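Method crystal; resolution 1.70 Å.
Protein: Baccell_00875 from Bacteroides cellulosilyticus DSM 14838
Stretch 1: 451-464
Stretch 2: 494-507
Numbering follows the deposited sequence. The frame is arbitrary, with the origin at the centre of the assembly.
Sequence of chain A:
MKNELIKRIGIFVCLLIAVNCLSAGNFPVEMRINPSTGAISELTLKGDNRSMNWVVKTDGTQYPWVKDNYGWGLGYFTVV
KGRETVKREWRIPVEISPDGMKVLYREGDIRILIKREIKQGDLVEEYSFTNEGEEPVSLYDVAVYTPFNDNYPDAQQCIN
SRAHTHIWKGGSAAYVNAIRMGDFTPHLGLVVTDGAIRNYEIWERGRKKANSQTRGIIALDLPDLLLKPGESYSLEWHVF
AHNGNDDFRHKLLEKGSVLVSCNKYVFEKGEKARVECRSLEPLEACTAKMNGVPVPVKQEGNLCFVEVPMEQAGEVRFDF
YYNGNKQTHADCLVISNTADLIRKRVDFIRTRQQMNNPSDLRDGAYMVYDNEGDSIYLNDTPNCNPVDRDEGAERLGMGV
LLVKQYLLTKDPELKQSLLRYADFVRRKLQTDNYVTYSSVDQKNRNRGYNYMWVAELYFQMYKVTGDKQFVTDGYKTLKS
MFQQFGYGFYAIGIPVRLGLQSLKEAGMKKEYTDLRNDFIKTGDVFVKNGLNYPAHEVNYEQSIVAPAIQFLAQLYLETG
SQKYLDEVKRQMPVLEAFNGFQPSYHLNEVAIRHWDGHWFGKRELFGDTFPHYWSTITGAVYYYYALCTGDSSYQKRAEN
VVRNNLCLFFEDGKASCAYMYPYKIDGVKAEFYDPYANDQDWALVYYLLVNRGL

Stretch 1, residues 451-464: YMWVAELYFQMYKV
Stretch 2 (494-507) IPVRLGLQSLKEAG

Residues 451-464 are helical throughout, within a helix that extends beyond both ends of the stretch. In the second stretch, I494 (phi/psi -62/120) is extended; P495 (-81/69) turns the chain, with V496 N bonded to I494 O at 2.9 Å, into a helix that starts at V496, P495 taking the N-cap position. The two helices run in the same general direction, their axes crossing at 41° with a closest approach of 9.5 Å. The register is set by three pairs: M452 CA lies 5.4 Å from I494 CA, E456 CA lies 5.9 Å from P495 CA, and F459 CA lies 6.2 Å from G499 CA. Together the stretches bury 643 Å², and no clear hydrogen bond joins them; packing dominates.

Glycine suits the place where F459 CA and G499 CA come within 6.2 Å. F459 (chi1 -65°, chi2 -54°) points toward the second helix and lays one ring face over G499, whose CA lies 3.6 Å from the F459 ring centroid and 13° off the normal, a CH-pi contact. A CB on G499 would lie only 3.1 Å from F459 CE2 and would clash with the P495 carbonyl. P495 CG meets the edge of the same ring, 4.3 Å from F459 CE2.

Apolar contacts extend from this centre. M452 (m, m, chi3 91°) places SD 3.9 Å from I494 CG1 and 4.2 Å from P495 CD, its flexible thioether filling the space beside the entry turn. The small A455 leaves room for the proline ring, with A455 CB 4.3 Å from P495 CG. L498 (t, p) is a knob in the hole formed by E456, F459, Q460 and K463: L498 CG is 3.6 Å from F459 CB, and L498 CD1 is 4.2 Å from K463 CD, so the lysine contributes its aliphatic chain (m, t, p, t) at the exposed margin.

Three side-chain hydrogen bonds lie within single stretches. Q460 (m, m, chi3 8°) donates from NE2 to E456 OE2 at 2.8 Å, bracing the wall of the L498 pocket; E456 has chi1 169° and chi2 112°, and its carboxylate oxygens are also bonded elsewhere in the structure. S502 (m) returns its OG to L498 O at 2.7 Å, which satisfies the hydroxyl in a buried position where S502 OG also packs 3.7 Å from F459 CB. On the exposed side, Q501 NE2 donates to E505 OE2 at 3.0 Å.

Towards the C-terminal end, Y462 (chi1 168°, chi2 63°) reaches across the last turn, Y462 CZ 4.1 Å from A506 CB and Y462 OH 3.4 Å from E505 O. E505 OE1 lies at the ring edge. G507 (75/15) closes a Schellman motif, its positive phi favouring glycine.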

# COMPACT_ATOMS: atom_id res chain seq x y z
N TYR A 451 15.12 17.41 -6.19
CA TYR A 451 16.20 17.53 -7.18
C TYR A 451 16.24 16.37 -8.17
O TYR A 451 16.60 16.55 -9.34
CB TYR A 451 17.56 17.59 -6.49
CG TYR A 451 17.80 18.88 -5.73
CD1 TYR A 451 17.12 19.16 -4.54
CD2 TYR A 451 18.72 19.83 -6.21
CE1 TYR A 451 17.34 20.33 -3.85
CE2 TYR A 451 18.95 21.02 -5.52
CZ TYR A 451 18.26 21.26 -4.34
OH TYR A 451 18.46 22.43 -3.64
N MET A 452 15.94 15.16 -7.68
CA MET A 452 15.97 13.97 -8.53
C MET A 452 14.93 14.05 -9.62
O MET A 452 15.17 13.63 -10.75
CB MET A 452 15.70 12.70 -7.73
CG MET A 452 16.69 12.43 -6.61
SD MET A 452 18.43 12.57 -7.13
CE MET A 452 18.78 14.28 -6.77
N TRP A 453 13.77 14.58 -9.26
CA TRP A 453 12.62 14.64 -10.16
C TRP A 453 12.80 15.75 -11.18
O TRP A 453 12.48 15.56 -12.36
CB TRP A 453 11.33 14.81 -9.37
CG TRP A 453 11.09 13.71 -8.37
CD1 TRP A 453 11.41 12.38 -8.50
CD2 TRP A 453 10.51 13.86 -7.07
NE1 TRP A 453 11.04 11.70 -7.38
CE2 TRP A 453 10.49 12.58 -6.48
CE3 TRP A 453 9.99 14.95 -6.36
CZ2 TRP A 453 9.97 12.36 -5.20
CZ3 TRP A 453 9.49 14.73 -5.08
CH2 TRP A 453 9.47 13.44 -4.52
N VAL A 454 13.34 16.89 -10.75
CA VAL A 454 13.73 17.94 -11.68
C VAL A 454 14.78 17.44 -12.66
O VAL A 454 14.67 17.70 -13.85
CB VAL A 454 14.21 19.22 -10.95
CG1 VAL A 454 14.88 20.19 -11.94
CG2 VAL A 454 13.03 19.90 -10.31
N ALA A 455 15.80 16.74 -12.18
CA ALA A 455 16.83 16.19 -13.04
C ALA A 455 16.29 15.17 -14.03
O ALA A 455 16.66 15.17 -15.21
CB ALA A 455 17.92 15.54 -12.22
N GLU A 456 15.41 14.30 -13.55
CA GLU A 456 14.75 13.35 -14.43
C GLU A 456 14.06 14.11 -15.53
O GLU A 456 14.25 13.78 -16.69
CB GLU A 456 13.73 12.48 -13.68
CG GLU A 456 12.83 11.66 -14.60
CD GLU A 456 13.02 10.16 -14.58
OE1 GLU A 456 13.57 9.59 -13.61
OE2 GLU A 456 12.55 9.52 -15.56
N LEU A 457 13.29 15.13 -15.19
CA LEU A 457 12.58 15.91 -16.21
C LEU A 457 13.56 16.41 -17.27
O LEU A 457 13.33 16.25 -18.48
CB LEU A 457 11.78 17.07 -15.62
CG LEU A 457 11.13 17.99 -16.65
CD1 LEU A 457 9.99 17.30 -17.40
CD2 LEU A 457 10.63 19.27 -16.05
N TYR A 458 14.67 17.00 -16.83
CA TYR A 458 15.62 17.59 -17.78
C TYR A 458 16.24 16.55 -18.69
O TYR A 458 16.29 16.75 -19.90
CB TYR A 458 16.70 18.44 -17.07
CG TYR A 458 16.22 19.68 -16.35
CD1 TYR A 458 15.08 20.36 -16.71
CD2 TYR A 458 16.98 20.23 -15.30
CE1 TYR A 458 14.67 21.51 -16.05
CE2 TYR A 458 16.60 21.37 -14.65
CZ TYR A 458 15.45 22.02 -15.02
OH TYR A 458 15.06 23.15 -14.36
N PHE A 459 16.68 15.41 -18.15
CA PHE A 459 17.24 14.37 -18.99
C PHE A 459 16.20 13.83 -20.00
O PHE A 459 16.54 13.58 -21.16
CB PHE A 459 17.82 13.23 -18.18
CG PHE A 459 19.02 13.60 -17.33
CD1 PHE A 459 20.14 14.21 -17.89
CD2 PHE A 459 19.04 13.27 -15.98
CE1 PHE A 459 21.25 14.50 -17.10
CE2 PHE A 459 20.13 13.58 -15.18
CZ PHE A 459 21.25 14.18 -15.75
N GLN A 460 14.95 13.70 -19.57
CA GLN A 460 13.88 13.29 -20.49
C GLN A 460 13.66 14.34 -21.59
O GLN A 460 13.43 13.98 -22.76
CB GLN A 460 12.57 13.06 -19.72
CG GLN A 460 12.62 11.95 -18.68
CD GLN A 460 12.59 10.56 -19.26
OE1 GLN A 460 12.67 10.37 -20.48
NE2 GLN A 460 12.50 9.56 -18.37
N MET A 461 13.68 15.61 -21.21
CA MET A 461 13.55 16.72 -22.17
C MET A 461 14.66 16.77 -23.23
O MET A 461 14.42 17.26 -24.34
CB MET A 461 13.42 18.07 -21.47
CG MET A 461 12.10 18.32 -20.77
SD MET A 461 10.68 18.31 -21.85
CE MET A 461 10.88 19.80 -22.87
N TYR A 462 15.85 16.25 -22.92
CA TYR A 462 16.87 16.04 -23.96
C TYR A 462 16.37 15.08 -25.02
O TYR A 462 16.53 15.33 -26.21
CB TYR A 462 18.17 15.52 -23.35
CG TYR A 462 19.20 15.01 -24.34
CD1 TYR A 462 19.78 15.87 -25.30
CD2 TYR A 462 19.63 13.70 -24.30
CE1 TYR A 462 20.75 15.40 -26.18
CE2 TYR A 462 20.59 13.22 -25.17
CZ TYR A 462 21.15 14.07 -26.10
OH TYR A 462 22.10 13.53 -26.95
N LYS A 463 15.74 13.99 -24.58
CA LYS A 463 15.18 13.00 -25.52
C LYS A 463 14.08 13.60 -26.40
O LYS A 463 13.93 13.19 -27.53
CB LYS A 463 14.67 11.75 -24.78
CG LYS A 463 15.72 11.03 -23.94
CD LYS A 463 15.16 9.82 -23.21
CE LYS A 463 15.10 8.59 -24.09
NZ LYS A 463 14.56 7.43 -23.35
N VAL A 464 13.32 14.56 -25.88
CA VAL A 464 12.27 15.23 -26.64
C VAL A 464 12.85 16.17 -27.70
O VAL A 464 12.37 16.21 -28.83
CB VAL A 464 11.34 16.05 -25.71
CG1 VAL A 464 10.32 16.89 -26.47
CG2 VAL A 464 10.62 15.10 -24.73
N ILE A 494 16.27 8.18 -8.26
CA ILE A 494 17.55 8.78 -8.63
C ILE A 494 17.79 8.31 -10.07
O ILE A 494 17.80 7.11 -10.31
CB ILE A 494 18.68 8.31 -7.70
CG1 ILE A 494 18.42 8.80 -6.27
CG2 ILE A 494 20.03 8.82 -8.22
CD1 ILE A 494 19.22 8.06 -5.21
N PRO A 495 17.90 9.25 -11.04
CA PRO A 495 17.93 8.84 -12.45
C PRO A 495 19.31 8.34 -12.95
O PRO A 495 19.95 9.00 -13.79
CB PRO A 495 17.46 10.10 -13.18
CG PRO A 495 17.95 11.21 -12.31
CD PRO A 495 17.83 10.72 -10.90
N VAL A 496 19.75 7.19 -12.45
CA VAL A 496 21.08 6.66 -12.74
C VAL A 496 21.27 6.30 -14.22
O VAL A 496 22.15 6.84 -14.90
CB VAL A 496 21.42 5.45 -11.84
CG1 VAL A 496 22.74 4.79 -12.23
CG2 VAL A 496 21.44 5.87 -10.38
N ARG A 497 20.46 5.38 -14.72
CA ARG A 497 20.55 4.95 -16.10
C ARG A 497 20.24 6.08 -17.07
O ARG A 497 20.94 6.24 -18.08
CB ARG A 497 19.60 3.80 -16.40
CG ARG A 497 19.90 2.55 -15.62
CD ARG A 497 19.37 1.32 -16.34
NE ARG A 497 20.28 0.90 -17.40
CZ ARG A 497 20.08 -0.14 -18.20
NH1 ARG A 497 18.97 -0.88 -18.11
NH2 ARG A 497 20.98 -0.44 -19.12
N LEU A 498 19.20 6.85 -16.75
CA LEU A 498 18.75 7.94 -17.61
C LEU A 498 19.83 9.04 -17.69
O LEU A 498 20.17 9.49 -18.78
CB LEU A 498 17.46 8.53 -17.07
CG LEU A 498 16.91 9.76 -17.76
CD1 LEU A 498 16.59 9.50 -19.23
CD2 LEU A 498 15.68 10.23 -17.01
N GLY A 499 20.33 9.46 -16.55
CA GLY A 499 21.35 10.51 -16.50
C GLY A 499 22.63 10.11 -17.23
O GLY A 499 23.13 10.87 -18.07
N LEU A 500 23.17 8.95 -16.91
CA LEU A 500 24.39 8.47 -17.58
C LEU A 500 24.21 8.21 -19.08
O LEU A 500 25.12 8.51 -19.86
CB LEU A 500 24.93 7.21 -16.92
CG LEU A 500 25.44 7.37 -15.49
CD1 LEU A 500 25.93 6.03 -15.00
CD2 LEU A 500 26.54 8.42 -15.41
N GLN A 501 23.07 7.63 -19.48
CA GLN A 501 22.77 7.46 -20.90
C GLN A 501 22.72 8.80 -21.62
O GLN A 501 23.26 8.93 -22.71
CB GLN A 501 21.46 6.69 -21.12
CG GLN A 501 21.15 6.32 -22.57
CD GLN A 501 22.14 5.33 -23.19
OE1 GLN A 501 22.72 4.49 -22.50
NE2 GLN A 501 22.32 5.43 -24.50
N SER A 502 22.09 9.79 -21.01
CA SER A 502 21.96 11.11 -21.61
C SER A 502 23.34 11.79 -21.79
O SER A 502 23.61 12.40 -22.83
CB SER A 502 21.03 11.97 -20.77
OG SER A 502 19.75 11.36 -20.70
N LEU A 503 24.19 11.67 -20.77
CA LEU A 503 25.58 12.13 -20.86
C LEU A 503 26.40 11.39 -21.92
O LEU A 503 27.13 12.03 -22.66
CB LEU A 503 26.27 12.04 -19.49
CG LEU A 503 25.74 13.05 -18.47
CD1 LEU A 503 26.16 12.69 -17.05
CD2 LEU A 503 26.16 14.48 -18.78
N LYS A 504 26.27 10.06 -22.01
CA LYS A 504 26.94 9.29 -23.07
C LYS A 504 26.47 9.74 -24.45
O LYS A 504 27.32 10.03 -25.31
CB LYS A 504 26.74 7.78 -22.89
N GLU A 505 25.15 9.87 -24.64
CA GLU A 505 24.57 10.28 -25.93
C GLU A 505 24.90 11.71 -26.33
O GLU A 505 25.06 12.00 -27.51
CB GLU A 505 23.04 10.12 -25.93
CG GLU A 505 22.57 8.67 -25.98
CD GLU A 505 21.05 8.49 -25.76
OE1 GLU A 505 20.33 9.47 -25.41
OE2 GLU A 505 20.59 7.34 -25.94
N ALA A 506 24.98 12.61 -25.35
CA ALA A 506 25.35 13.98 -25.60
C ALA A 506 26.86 14.16 -25.79
O ALA A 506 27.31 15.27 -26.07
CB ALA A 506 24.85 14.88 -24.48
N GLY A 507 27.64 13.09 -25.59
CA GLY A 507 29.09 13.14 -25.76
C GLY A 507 29.84 13.85 -24.64
O GLY A 507 31.01 14.16 -24.81